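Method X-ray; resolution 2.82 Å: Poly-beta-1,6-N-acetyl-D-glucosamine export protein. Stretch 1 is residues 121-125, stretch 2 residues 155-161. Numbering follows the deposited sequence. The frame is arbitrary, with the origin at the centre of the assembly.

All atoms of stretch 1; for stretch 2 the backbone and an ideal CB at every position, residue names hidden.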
# COMPACT_ATOMS: atom_id res chain seq x y z
N HIS A 121 -5.82 -0.11 -8.87
CA HIS A 121 -4.92 0.97 -8.47
C HIS A 121 -3.50 0.63 -8.91
O HIS A 121 -2.61 1.48 -8.87
CB HIS A 121 -4.96 1.19 -6.96
CG HIS A 121 -6.34 1.40 -6.42
ND1 HIS A 121 -7.11 2.50 -6.74
CD2 HIS A 121 -7.09 0.65 -5.58
CE1 HIS A 121 -8.27 2.42 -6.12
NE2 HIS A 121 -8.29 1.31 -5.41
N ARG A 122 -3.30 -0.61 -9.34
CA ARG A 122 -2.01 -1.06 -9.84
C ARG A 122 -1.71 -0.42 -11.19
O ARG A 122 -0.59 -0.49 -11.70
CB ARG A 122 -1.96 -2.58 -9.93
CG ARG A 122 -1.67 -3.26 -8.60
CD ARG A 122 -0.53 -4.26 -8.73
NE ARG A 122 0.09 -4.57 -7.44
CZ ARG A 122 1.05 -3.83 -6.88
NH1 ARG A 122 1.49 -2.74 -7.49
NH2 ARG A 122 1.56 -4.19 -5.71
N VAL A 123 -2.74 0.20 -11.77
CA VAL A 123 -2.56 1.12 -12.89
C VAL A 123 -2.15 2.48 -12.34
O VAL A 123 -2.85 3.01 -11.47
CB VAL A 123 -3.85 1.25 -13.73
CG1 VAL A 123 -3.75 2.43 -14.69
CG2 VAL A 123 -4.14 -0.04 -14.48
N PRO A 124 -1.03 3.04 -12.81
CA PRO A 124 -0.58 4.37 -12.38
C PRO A 124 -1.73 5.37 -12.48
O PRO A 124 -2.30 5.52 -13.56
CB PRO A 124 0.56 4.70 -13.36
CG PRO A 124 0.39 3.73 -14.51
CD PRO A 124 -0.19 2.49 -13.90
N LEU A 125 -2.08 6.02 -11.37
CA LEU A 125 -3.42 6.60 -11.21
C LEU A 125 -3.89 7.64 -12.22
O LEU A 125 -5.05 8.05 -12.14
CB LEU A 125 -3.59 7.20 -9.82
CG LEU A 125 -4.13 6.16 -8.83
CD1 LEU A 125 -3.06 5.36 -8.08
CD2 LEU A 125 -5.14 6.80 -7.89
N UNK A 155 2.41 -11.61 -5.93
CA UNK A 155 2.45 -11.33 -7.35
C UNK A 155 1.10 -10.81 -7.83
O UNK A 155 0.08 -11.06 -7.20
CB UNK A 155 2.85 -12.58 -8.13
N UNK A 156 1.12 -10.10 -8.95
CA UNK A 156 -0.10 -9.51 -9.49
C UNK A 156 -0.03 -9.39 -11.01
O UNK A 156 1.01 -9.05 -11.57
CB UNK A 156 -0.35 -8.14 -8.86
N UNK A 157 -1.15 -9.68 -11.66
CA UNK A 157 -1.27 -9.52 -13.10
C UNK A 157 -2.28 -8.41 -13.38
O UNK A 157 -3.32 -8.33 -12.73
CB UNK A 157 -1.69 -10.83 -13.77
N UNK A 158 -1.97 -7.54 -14.34
CA UNK A 158 -2.84 -6.40 -14.63
C UNK A 158 -3.04 -6.20 -16.13
O UNK A 158 -2.08 -6.08 -16.89
CB UNK A 158 -2.26 -5.13 -14.01
N UNK A 159 -4.30 -6.15 -16.55
CA UNK A 159 -4.64 -5.93 -17.96
C UNK A 159 -5.10 -4.50 -18.20
O UNK A 159 -6.13 -4.07 -17.68
CB UNK A 159 -5.73 -6.91 -18.41
N UNK A 160 -4.33 -3.76 -19.00
CA UNK A 160 -4.65 -2.37 -19.31
C UNK A 160 -5.58 -2.28 -20.51
O UNK A 160 -5.64 -3.21 -21.32
CB UNK A 160 -3.37 -1.57 -19.57
N UNK A 161 -6.29 -1.16 -20.65
CA UNK A 161 -7.22 -0.98 -21.76
C UNK A 161 -6.49 -0.58 -23.05
O UNK A 161 -7.13 -0.18 -24.03
CB UNK A 161 -8.27 0.08 -21.40

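Backbone torsions set the frame. From 155 to 160 phi and psi stay in the extended range of a strand, so CA-to-CB directions alternate along the stretch, whereas 161 leaves that range.

Position 155 directs its CA-to-CB bond away from stretch 1, and its ideal CB finds nothing there within 5.5 Å. Stretch 1 therefore sets no limit on size or polarity. The residue is W155, chi1 60° (p).

At position 156 the bond points toward stretch 1, and the ideal CB already lies 3.9 Å from R122 NE. With the arginine side chain so close to the first side-chain atom, a small residue fits most simply; a longer one would have to turn aside from the guanidinium. The deposited A156 ends at that atom: its CB packs against R122 NE, an oblique approach and a van der Waals contact without a hydrogen bond.

Position 157 points away, with nothing of stretch 1 within 5.5 Å of its ideal CB, so many residues would suit. It is F157, chi1 -47° (m).

Position 158 points toward stretch 1, its ideal CB 4.8 Å from R122 CB and 5.4 Å from V123 CG2. That gap accepts a short or medium side chain, and the aliphatic surroundings favour valine, threonine, isoleucine or similar shapes. T158 uses both branches, with chi1 at -48° (m): T158 CG2 meets V123 CG2 at 4.0 Å, while T158 OG1 lies 3.9 Å from R122 CB. The hydroxyl makes no hydrogen bond to stretch 1, so the contact between the stretches here rests on packing.

Position 159 points away and has no neighbour in stretch 1 near its ideal CB; polar or charged residues are as acceptable as any. It is D159.

Position 160 is less obvious. Its CA-to-CB bond runs sideways, and the ideal CB is 5.4 Å from V123 CG2, leaving room for a side chain long enough to reach the apolar surface of V123 and P124. Leucine, methionine or an aromatic residue would serve. In F160, chi1 -70° (m), the end of the side chain comes nearer to stretch 1 than its sideways CA-to-CB bond suggests. V123 CG2 sits over one face, 3.9 Å from the centroid of the F160 ring and 20° off its normal, a CH-pi contact; the same V123 CG2 is 3.7 Å from F160 CE2. P124 CD approaches the ring edge, 4.0 Å from F160 CE2.

Position 161 is out of reach, leaving the choice open. S161 OG is hydrogen-bonded elsewhere in the structure.

Stretch 2, residues 155-161: WAFTDFS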
# COMPACT_ATOMS: atom_id res chain seq x y z
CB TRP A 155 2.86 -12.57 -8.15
CG TRP A 155 1.92 -13.71 -7.97
CD1 TRP A 155 0.84 -14.00 -8.74
CD2 TRP A 155 1.98 -14.71 -6.95
NE1 TRP A 155 0.21 -15.13 -8.27
CE2 TRP A 155 0.89 -15.58 -7.17
CE3 TRP A 155 2.83 -14.96 -5.88
CZ2 TRP A 155 0.65 -16.69 -6.35
CZ3 TRP A 155 2.59 -16.05 -5.07
CH2 TRP A 155 1.50 -16.90 -5.31
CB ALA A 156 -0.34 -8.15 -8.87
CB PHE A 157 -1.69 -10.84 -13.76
CG PHE A 157 -0.91 -12.04 -13.29
CD1 PHE A 157 0.27 -12.40 -13.92
CD2 PHE A 157 -1.35 -12.81 -12.23
CE1 PHE A 157 1.00 -13.51 -13.50
CE2 PHE A 157 -0.63 -13.92 -11.80
CZ PHE A 157 0.55 -14.26 -12.44
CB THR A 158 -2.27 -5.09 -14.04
OG1 THR A 158 -1.88 -5.30 -12.68
CG2 THR A 158 -3.31 -3.98 -14.11
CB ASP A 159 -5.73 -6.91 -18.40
CG ASP A 159 -5.47 -7.48 -19.78
OD1 ASP A 159 -4.30 -7.56 -20.19
OD2 ASP A 159 -6.46 -7.83 -20.47
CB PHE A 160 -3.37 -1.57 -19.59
CG PHE A 160 -2.50 -1.34 -18.38
CD1 PHE A 160 -1.97 -2.41 -17.66
CD2 PHE A 160 -2.18 -0.05 -17.98
CE1 PHE A 160 -1.17 -2.19 -16.56
CE2 PHE A 160 -1.37 0.17 -16.88
CZ PHE A 160 -0.87 -0.90 -16.17
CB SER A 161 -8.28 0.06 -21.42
OG SER A 161 -7.70 1.35 -21.28
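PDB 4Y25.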